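Local coordinates for uncharacterized protein (Pseudomonas syringae pv. tomato, PDB 3K4I) that is of unknown function but belongs to the Aldolase/RraA family and adopts its mixed alpha/beta fold in a three-chain assembly, at residues I56-Q61 with A153-L158; V86-N91 with L158-I163. All coordinates share one frame; numbering follows the deposited sequence.

Contact 1 (I56-Q61 with A153-L158); sequences IAFTVQ and AVQVPL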
ATOM      1  N   ILE C  56      -5.726  22.662 -10.253  1.00  5.54           N
ATOM      2  CA  ILE C  56      -4.657  23.270 -11.027  1.00  6.04           C
ATOM      3  C   ILE C  56      -3.356  23.095 -10.286  1.00  6.10           C
ATOM      4  O   ILE C  56      -3.284  23.422  -9.113  1.00  7.44           O
ATOM      5  CB  ILE C  56      -4.961  24.785 -11.178  1.00  7.14           C
ATOM      6  CG1 ILE C  56      -6.348  24.971 -11.805  1.00  9.07           C
ATOM      7  CG2 ILE C  56      -3.860  25.479 -11.942  1.00  8.94           C
ATOM      8  CD1 ILE C  56      -6.542  24.298 -13.221  1.00  8.47           C
ATOM      9  N   ALA C  57      -2.329  22.610 -10.978  1.00  6.26           N
ATOM     10  CA  ALA C  57      -1.049  22.351 -10.347  1.00  5.94           C
ATOM     11  C   ALA C  57      -0.437  23.638  -9.815  1.00  4.82           C
ATOM     12  O   ALA C  57      -0.317  24.614 -10.557  1.00  6.14           O
ATOM     13  CB  ALA C  57      -0.081  21.704 -11.355  1.00  7.87           C
ATOM     14  N   PHE C  58      -0.009  23.606  -8.552  1.00  2.35           N
ATOM     15  CA  PHE C  58       0.826  24.618  -7.973  1.00  2.37           C
ATOM     16  C   PHE C  58       2.072  23.829  -7.571  1.00  2.80           C
ATOM     17  O   PHE C  58       1.967  22.903  -6.754  1.00  3.87           O
ATOM     18  CB  PHE C  58       0.166  25.201  -6.720  1.00  4.79           C
ATOM     19  CG  PHE C  58       1.013  26.209  -6.011  1.00  6.17           C
ATOM     20  CD1 PHE C  58       0.768  27.571  -6.205  1.00  6.47           C
ATOM     21  CD2 PHE C  58       2.090  25.809  -5.199  1.00  6.18           C
ATOM     22  CE1 PHE C  58       1.528  28.535  -5.579  1.00  6.93           C
ATOM     23  CE2 PHE C  58       2.897  26.775  -4.568  1.00  6.30           C
ATOM     24  CZ  PHE C  58       2.593  28.150  -4.749  1.00  5.82           C
ATOM     25  N   THR C  59       3.190  24.151  -8.201  1.00  3.35           N
ATOM     26  CA  THR C  59       4.394  23.313  -8.097  1.00  4.93           C
ATOM     27  C   THR C  59       5.336  23.758  -6.987  1.00  5.48           C
ATOM     28  O   THR C  59       5.484  24.957  -6.696  1.00  5.31           O
ATOM     29  CB  THR C  59       5.155  23.270  -9.428  1.00  5.08           C
ATOM     30  OG1 THR C  59       5.424  24.606  -9.885  1.00  6.74           O
ATOM     31  CG2 THR C  59       4.346  22.552 -10.501  1.00  8.28           C
ATOM     32  N   VAL C  60       5.984  22.786  -6.364  1.00  5.27           N
ATOM     33  CA  VAL C  60       6.921  23.065  -5.271  1.00  4.84           C
ATOM     34  C   VAL C  60       8.133  22.188  -5.544  1.00  3.26           C
ATOM     35  O   VAL C  60       7.983  20.969  -5.709  1.00  4.96           O
ATOM     36  CB  VAL C  60       6.305  22.629  -3.917  1.00  5.18           C
ATOM     37  CG1 VAL C  60       7.250  22.991  -2.768  1.00  6.26           C
ATOM     38  CG2 VAL C  60       4.910  23.267  -3.727  1.00  6.60           C
ATOM     39  N   GLN C  61       9.323  22.795  -5.596  1.00  3.83           N
ATOM     40  CA  GLN C  61      10.580  22.071  -5.824  1.00  3.64           C
ATOM     41  C   GLN C  61      11.510  22.215  -4.616  1.00  2.65           C
ATOM     42  O   GLN C  61      11.781  23.344  -4.180  1.00  2.40           O
ATOM     43  CB  GLN C  61      11.277  22.616  -7.075  1.00  4.03           C
ATOM     44  CG  GLN C  61      12.668  21.979  -7.328  1.00  7.57           C
ATOM     45  CD  GLN C  61      12.518  20.521  -7.694  1.00  5.00           C
ATOM     46  OE1 GLN C  61      13.017  19.608  -6.977  1.00  8.61           O
ATOM     47  NE2 GLN C  61      11.791  20.269  -8.761  1.00  7.87           N
ATOM     48  N   ALA C 153      12.136  26.514  -4.811  1.00  6.65           N
ATOM     49  CA  ALA C 153      11.280  27.413  -5.583  1.00  5.35           C
ATOM     50  C   ALA C 153       9.872  26.848  -5.682  1.00  5.64           C
ATOM     51  O   ALA C 153       9.680  25.640  -5.649  1.00  4.90           O
ATOM     52  CB  ALA C 153      11.839  27.613  -6.972  1.00  5.62           C
ATOM     53  N   VAL C 154       8.895  27.741  -5.791  1.00  5.84           N
ATOM     54  CA  VAL C 154       7.539  27.310  -6.163  1.00  5.80           C
ATOM     55  C   VAL C 154       7.124  27.929  -7.500  1.00  5.23           C
ATOM     56  O   VAL C 154       7.638  28.973  -7.910  1.00  5.61           O
ATOM     57  CB  VAL C 154       6.449  27.599  -5.076  1.00  7.24           C
ATOM     58  CG1 VAL C 154       6.793  26.926  -3.747  1.00  7.58           C
ATOM     59  CG2 VAL C 154       6.203  29.106  -4.887  1.00  7.67           C
ATOM     60  N   GLN C 155       6.201  27.255  -8.183  1.00  6.22           N
ATOM     61  CA  GLN C 155       5.670  27.685  -9.484  1.00  6.22           C
ATOM     62  C   GLN C 155       6.725  27.651 -10.596  1.00  6.03           C
ATOM     63  O   GLN C 155       6.783  28.529 -11.478  1.00  6.66           O
ATOM     64  CB  GLN C 155       4.953  29.031  -9.392  1.00  7.17           C
ATOM     65  CG  GLN C 155       3.772  28.961  -8.422  1.00  6.58           C
ATOM     66  CD  GLN C 155       2.650  28.134  -8.988  1.00  6.46           C
ATOM     67  OE1 GLN C 155       2.769  26.920  -9.116  1.00  5.88           O
ATOM     68  NE2 GLN C 155       1.514  28.797  -9.302  1.00  5.22           N
ATOM     69  N   VAL C 156       7.561  26.617 -10.517  1.00  6.63           N
ATOM     70  CA  VAL C 156       8.522  26.308 -11.556  1.00  6.40           C
ATOM     71  C   VAL C 156       8.170  24.952 -12.189  1.00  5.86           C
ATOM     72  O   VAL C 156       7.511  24.142 -11.557  1.00  7.00           O
ATOM     73  CB  VAL C 156       9.948  26.180 -10.967  1.00  5.29           C
ATOM     74  CG1 VAL C 156      10.498  27.557 -10.571  1.00  9.49           C
ATOM     75  CG2 VAL C 156       9.970  25.244  -9.778  1.00  8.69           C
ATOM     76  N   PRO C 157       8.619  24.698 -13.431  1.00  6.06           N
ATOM     77  CA  PRO C 157       8.398  23.369 -14.013  1.00  7.56           C
ATOM     78  C   PRO C 157       9.025  22.269 -13.154  1.00  8.37           C
ATOM     79  O   PRO C 157      10.148  22.446 -12.666  1.00  9.59           O
ATOM     80  CB  PRO C 157       9.134  23.438 -15.366  1.00  7.84           C
ATOM     81  CG  PRO C 157       9.317  24.879 -15.639  1.00  7.80           C
ATOM     82  CD  PRO C 157       9.368  25.586 -14.338  1.00  6.74           C
ATOM     83  N   LEU C 158       8.302  21.157 -12.966  1.00  8.28           N
ATOM     84  CA  LEU C 158       8.866  19.960 -12.330  1.00  7.76           C
ATOM     85  C   LEU C 158       9.020  18.854 -13.363  1.00  9.12           C
ATOM     86  O   LEU C 158       8.258  18.787 -14.324  1.00  9.67           O
ATOM     87  CB  LEU C 158       7.950  19.420 -11.240  1.00  6.55           C
ATOM     88  CG  LEU C 158       7.453  20.429 -10.221  1.00  9.41           C
ATOM     89  CD1 LEU C 158       6.506  19.732  -9.273  1.00  5.95           C
ATOM     90  CD2 LEU C 158       8.570  21.169  -9.481  1.00  6.18           C
TER
HETATM   91  O   HOH W   1      -0.824  27.202 -10.202  1.00  8.37           O

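Contact 2 (V86-N91 with L158-I163); sequences VIVSSN and LVIDGI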
ATOM      1  N   VAL C  86      -4.164  21.964  -6.854  1.00  3.72           N
ATOM      2  CA  VAL C  86      -3.588  20.712  -6.355  1.00  4.82           C
ATOM      3  C   VAL C  86      -2.079  20.979  -6.231  1.00  4.58           C
ATOM      4  O   VAL C  86      -1.471  21.350  -7.198  1.00  6.53           O
ATOM      5  CB  VAL C  86      -3.841  19.571  -7.360  1.00  5.25           C
ATOM      6  CG1 VAL C  86      -3.040  18.325  -7.027  1.00  7.59           C
ATOM      7  CG2 VAL C  86      -5.356  19.237  -7.430  1.00  8.23           C
ATOM      8  N   ILE C  87      -1.501  20.785  -5.042  1.00  4.21           N
ATOM      9  CA  ILE C  87      -0.099  21.078  -4.797  1.00  4.29           C
ATOM     10  C   ILE C  87       0.674  19.870  -5.310  1.00  5.13           C
ATOM     11  O   ILE C  87       0.294  18.744  -5.013  1.00  5.91           O
ATOM     12  CB  ILE C  87       0.158  21.293  -3.282  1.00  5.27           C
ATOM     13  CG1 ILE C  87      -0.441  22.632  -2.822  1.00  3.40           C
ATOM     14  CG2 ILE C  87       1.709  21.209  -2.987  1.00  3.66           C
ATOM     15  CD1 ILE C  87      -0.473  22.894  -1.264  1.00  5.64           C
ATOM     16  N   VAL C  88       1.719  20.111  -6.104  1.00  5.11           N
ATOM     17  CA  VAL C  88       2.521  19.010  -6.653  1.00  4.73           C
ATOM     18  C   VAL C  88       3.916  19.299  -6.185  1.00  4.46           C
ATOM     19  O   VAL C  88       4.494  20.296  -6.600  1.00  4.00           O
ATOM     20  CB  VAL C  88       2.472  18.925  -8.185  1.00  4.79           C
ATOM     21  CG1 VAL C  88       3.364  17.752  -8.696  1.00  6.83           C
ATOM     22  CG2 VAL C  88       1.028  18.755  -8.661  1.00  5.58           C
ATOM     23  N   SER C  89       4.433  18.429  -5.307  1.00  6.89           N
ATOM     24  CA  SER C  89       5.678  18.671  -4.596  1.00  7.38           C
ATOM     25  C   SER C  89       6.699  17.662  -5.010  1.00  6.14           C
ATOM     26  O   SER C  89       6.419  16.451  -5.000  1.00  6.37           O
ATOM     27  CB  SER C  89       5.474  18.580  -3.081  1.00  9.75           C
ATOM     28  OG  SER C  89       4.755  19.706  -2.617  1.00 18.48           O
ATOM     29  N   SER C  90       7.870  18.150  -5.356  1.00  5.63           N
ATOM     30  CA  SER C  90       8.948  17.244  -5.812  1.00  5.81           C
ATOM     31  C   SER C  90      10.163  17.341  -4.909  1.00  5.11           C
ATOM     32  O   SER C  90      10.754  18.405  -4.753  1.00  4.54           O
ATOM     33  CB  SER C  90       9.258  17.471  -7.302  1.00  6.47           C
ATOM     34  OG  SER C  90      10.184  16.492  -7.774  1.00 13.55           O
ATOM     35  N   ASN C  91      10.523  16.195  -4.329  1.00  5.79           N
ATOM     36  CA  ASN C  91      11.621  16.108  -3.374  1.00  7.44           C
ATOM     37  C   ASN C  91      12.544  14.943  -3.753  1.00  7.62           C
ATOM     38  O   ASN C  91      13.002  14.151  -2.882  1.00  7.21           O
ATOM     39  CB  ASN C  91      11.066  15.963  -1.950  1.00  8.77           C
ATOM     40  CG  ASN C  91      12.150  16.030  -0.882  1.00  8.60           C
ATOM     41  OD1 ASN C  91      13.157  16.744  -1.039  1.00  9.64           O
ATOM     42  ND2 ASN C  91      11.969  15.265   0.198  1.00  9.62           N
ATOM     43  N   LEU C 158       8.302  21.157 -12.966  1.00  8.28           N
ATOM     44  CA  LEU C 158       8.866  19.960 -12.330  1.00  7.76           C
ATOM     45  C   LEU C 158       9.020  18.854 -13.363  1.00  9.12           C
ATOM     46  O   LEU C 158       8.258  18.787 -14.324  1.00  9.67           O
ATOM     47  CB  LEU C 158       7.950  19.420 -11.240  1.00  6.55           C
ATOM     48  CG  LEU C 158       7.453  20.429 -10.221  1.00  9.41           C
ATOM     49  CD1 LEU C 158       6.506  19.732  -9.273  1.00  5.95           C
ATOM     50  CD2 LEU C 158       8.570  21.169  -9.481  1.00  6.18           C
ATOM     51  N   VAL C 159      10.004  17.982 -13.165  1.00  9.28           N
ATOM     52  CA  VAL C 159      10.043  16.809 -14.006  1.00 10.42           C
ATOM     53  C   VAL C 159      10.061  15.582 -13.089  1.00 12.32           C
ATOM     54  O   VAL C 159      10.994  15.388 -12.305  1.00 13.25           O
ATOM     55  CB  VAL C 159      11.199  16.828 -15.007  1.00 11.81           C
ATOM     56  CG1 VAL C 159      11.088  15.617 -15.934  1.00 15.56           C
ATOM     57  CG2 VAL C 159      11.170  18.118 -15.838  1.00 14.47           C
ATOM     58  N   ILE C 160       9.002  14.784 -13.161  1.00 12.21           N
ATOM     59  CA  ILE C 160       8.857  13.606 -12.280  1.00 13.18           C
ATOM     60  C   ILE C 160       8.808  12.381 -13.182  1.00 15.96           C
ATOM     61  O   ILE C 160       7.916  12.261 -13.993  1.00 16.04           O
ATOM     62  CB  ILE C 160       7.573  13.705 -11.418  1.00 12.31           C
ATOM     63  CG1 ILE C 160       7.666  14.884 -10.432  1.00 13.11           C
ATOM     64  CG2 ILE C 160       7.272  12.388 -10.669  1.00 13.59           C
ATOM     65  CD1 ILE C 160       6.349  15.212  -9.743  1.00 11.90           C
ATOM     66  N   ASP C 161       9.775  11.480 -13.038  1.00 19.14           N
ATOM     67  CA  ASP C 161       9.834  10.285 -13.899  1.00 21.08           C
ATOM     68  C   ASP C 161       9.750  10.659 -15.411  1.00 19.88           C
ATOM     69  O   ASP C 161       9.062   9.986 -16.169  1.00 20.78           O
ATOM     70  CB  ASP C 161       8.697   9.278 -13.549  1.00 23.39           C
ATOM     71  CG  ASP C 161       8.712   8.804 -12.080  1.00 24.51           C
ATOM     72  OD1 ASP C 161       7.646   8.871 -11.386  1.00 24.21           O
ATOM     73  OD2 ASP C 161       9.770   8.340 -11.619  1.00 25.16           O
ATOM     74  N   GLY C 162      10.390  11.756 -15.829  1.00 17.45           N
ATOM     75  CA  GLY C 162      10.326  12.211 -17.228  1.00 14.67           C
ATOM     76  C   GLY C 162       9.071  12.952 -17.676  1.00 13.21           C
ATOM     77  O   GLY C 162       8.945  13.295 -18.858  1.00 12.65           O
ATOM     78  N   ILE C 163       8.145  13.184 -16.740  1.00 10.54           N
ATOM     79  CA  ILE C 163       6.898  13.909 -17.014  1.00 10.83           C
ATOM     80  C   ILE C 163       7.030  15.311 -16.465  1.00  8.54           C
ATOM     81  O   ILE C 163       7.274  15.503 -15.294  1.00  8.51           O
ATOM     82  CB  ILE C 163       5.679  13.206 -16.354  1.00 11.15           C
ATOM     83  CG1 ILE C 163       5.638  11.725 -16.754  1.00 11.68           C
ATOM     84  CG2 ILE C 163       4.338  13.896 -16.710  1.00 12.51           C
ATOM     85  CD1 ILE C 163       5.471  11.535 -18.243  1.00 12.61           C
TER
HETATM   86  O   HOH W   2      11.083  17.990 -10.167  1.00 19.88           O

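Contact 1 (I56-Q61 with A153-L158)
The carboxamide of Gln155 lies over one face of the Phe58 ring: the two planes are 18° apart, and CD of Gln155 sits 3.4 Å from CD1 of Phe58, offset toward the rim. CG of Gln155 continues the cover as a CH-pi contact, 4.0 Å from the ring centroid. Val154 meets the same ring obliquely, its CB 3.7 Å from CE2 of Phe58 and its CG2 near CZ. The Gln155 chain bends at chi2 (-71°), which turns CD back over the ring although the CB of this residue points away from strand 53-63.

From there the amide serves backbone groups: OE1 accepts from Thr59 N, and NE2 donates to a water that in turn donates to the carbonyl oxygen of Ala57. Gln155 thus takes over the pairing where strand 150-154 ends. Before that point the pairing is an antiparallel ladder: Val60 and Val154 form a non-hydrogen-bonded pair with side chains side by side, and Gln61 and Ala153 a hydrogen-bonded one, its Gln61 N to Ala153 O bond measuring 2.9 Å. Gln155 N then donates to Thr59 O, from above that carbonyl plane, at 2.8 Å.

Beyond the strand end, the chain curls past the side chain of Thr59. OG1 of Thr59, set between backbone N and carbonyl carbon (chi1 53°), donates to Val156 O at 2.7 Å, while CB of Thr59 packs 3.7 Å from CG of Leu158. Ile165 of strand 163-165 also touches Thr59.

Chemically, the backbone bond from Gln155 N to Thr59 O is joined by two side-chain grips: one amide, with its water, serves two backbone groups of strand 53-63, and one buried hydroxyl binds Val156 O of the departing chain.

Contact 2 (V86-N91 with L158-I163)
Leu158 and Ile160 reach the strand 86-90 from one side of their own short strand, meeting Val88 and Ser90, whose CB atoms both point back toward them. The apolar contacts centre on CG1 of Val88, placed anti to the backbone N (chi1 179°). CD1 of Leu158 lies 3.8 Å from this methyl, and CD1 of Ile160 lies 4.1 Å from it; both pairs of side chains approach at a slant. The same Leu158 methyl comes 3.4 Å from the carbonyl oxygen of Val88 and 4.1 Å from CB of Ser90, so it spans backbone and side chain. With a CA-CA separation of 7.1 Å at the closest pair, Ser90 and Leu158, the two strands meet through side chains rather than as ladder neighbours.

The polar link is a water. It donates to OG of Ser90 at 3.0 Å and accepts from Val159 N at 3.2 Å, coupling a serine hydroxyl to the backbone of the second strand. That hydroxyl has a protein partner as well, a hydrogen bond with Asp119 on strand 115-119, and it stands beside CG1 of Ile160.

Within 158-163, backbone bonds shape the hairpin: Ile160 and Ile163 are joined in both directions, N to O, around a type I' turn whose positive-phi residues are Asp161 and Gly162. Asp161 also forms a salt bridge with Arg138.

The axes of strands 86-90 and 158-160 are 71° apart and come within 8.2 Å, so 158-160, one strand of the hairpin with 163-165, lies steeply across this part of the main mixed sheet. There strand 85-90 runs parallel between strands 53-63 and 115-119, and Ile160 extends the hairpin's contact to Asp119, while Ile165 packs against Ile160 from the partner strand.

Of the strands in these contacts, 53-63 comes first along the chain from the N terminus and 85-90 second, neighbours and parallel in the main sheet. Strand 150-154 then returns to the first of them, closing contact 1 over a loop of 91 residues. After a short loop the chain enters strand 158-160, which lies across the second and closes contact 2 over 66. The two loops therefore cross instead of nesting, and Leu158 belongs to both. Backbone pairs such as Val60 O with Ser90 N, 2.8 Å apart and probably hydrogen-bonded, join the contacts directly, their centres about 8 Å apart. Together they tie the antiparallel edge and the small hairpin to the parallel strands.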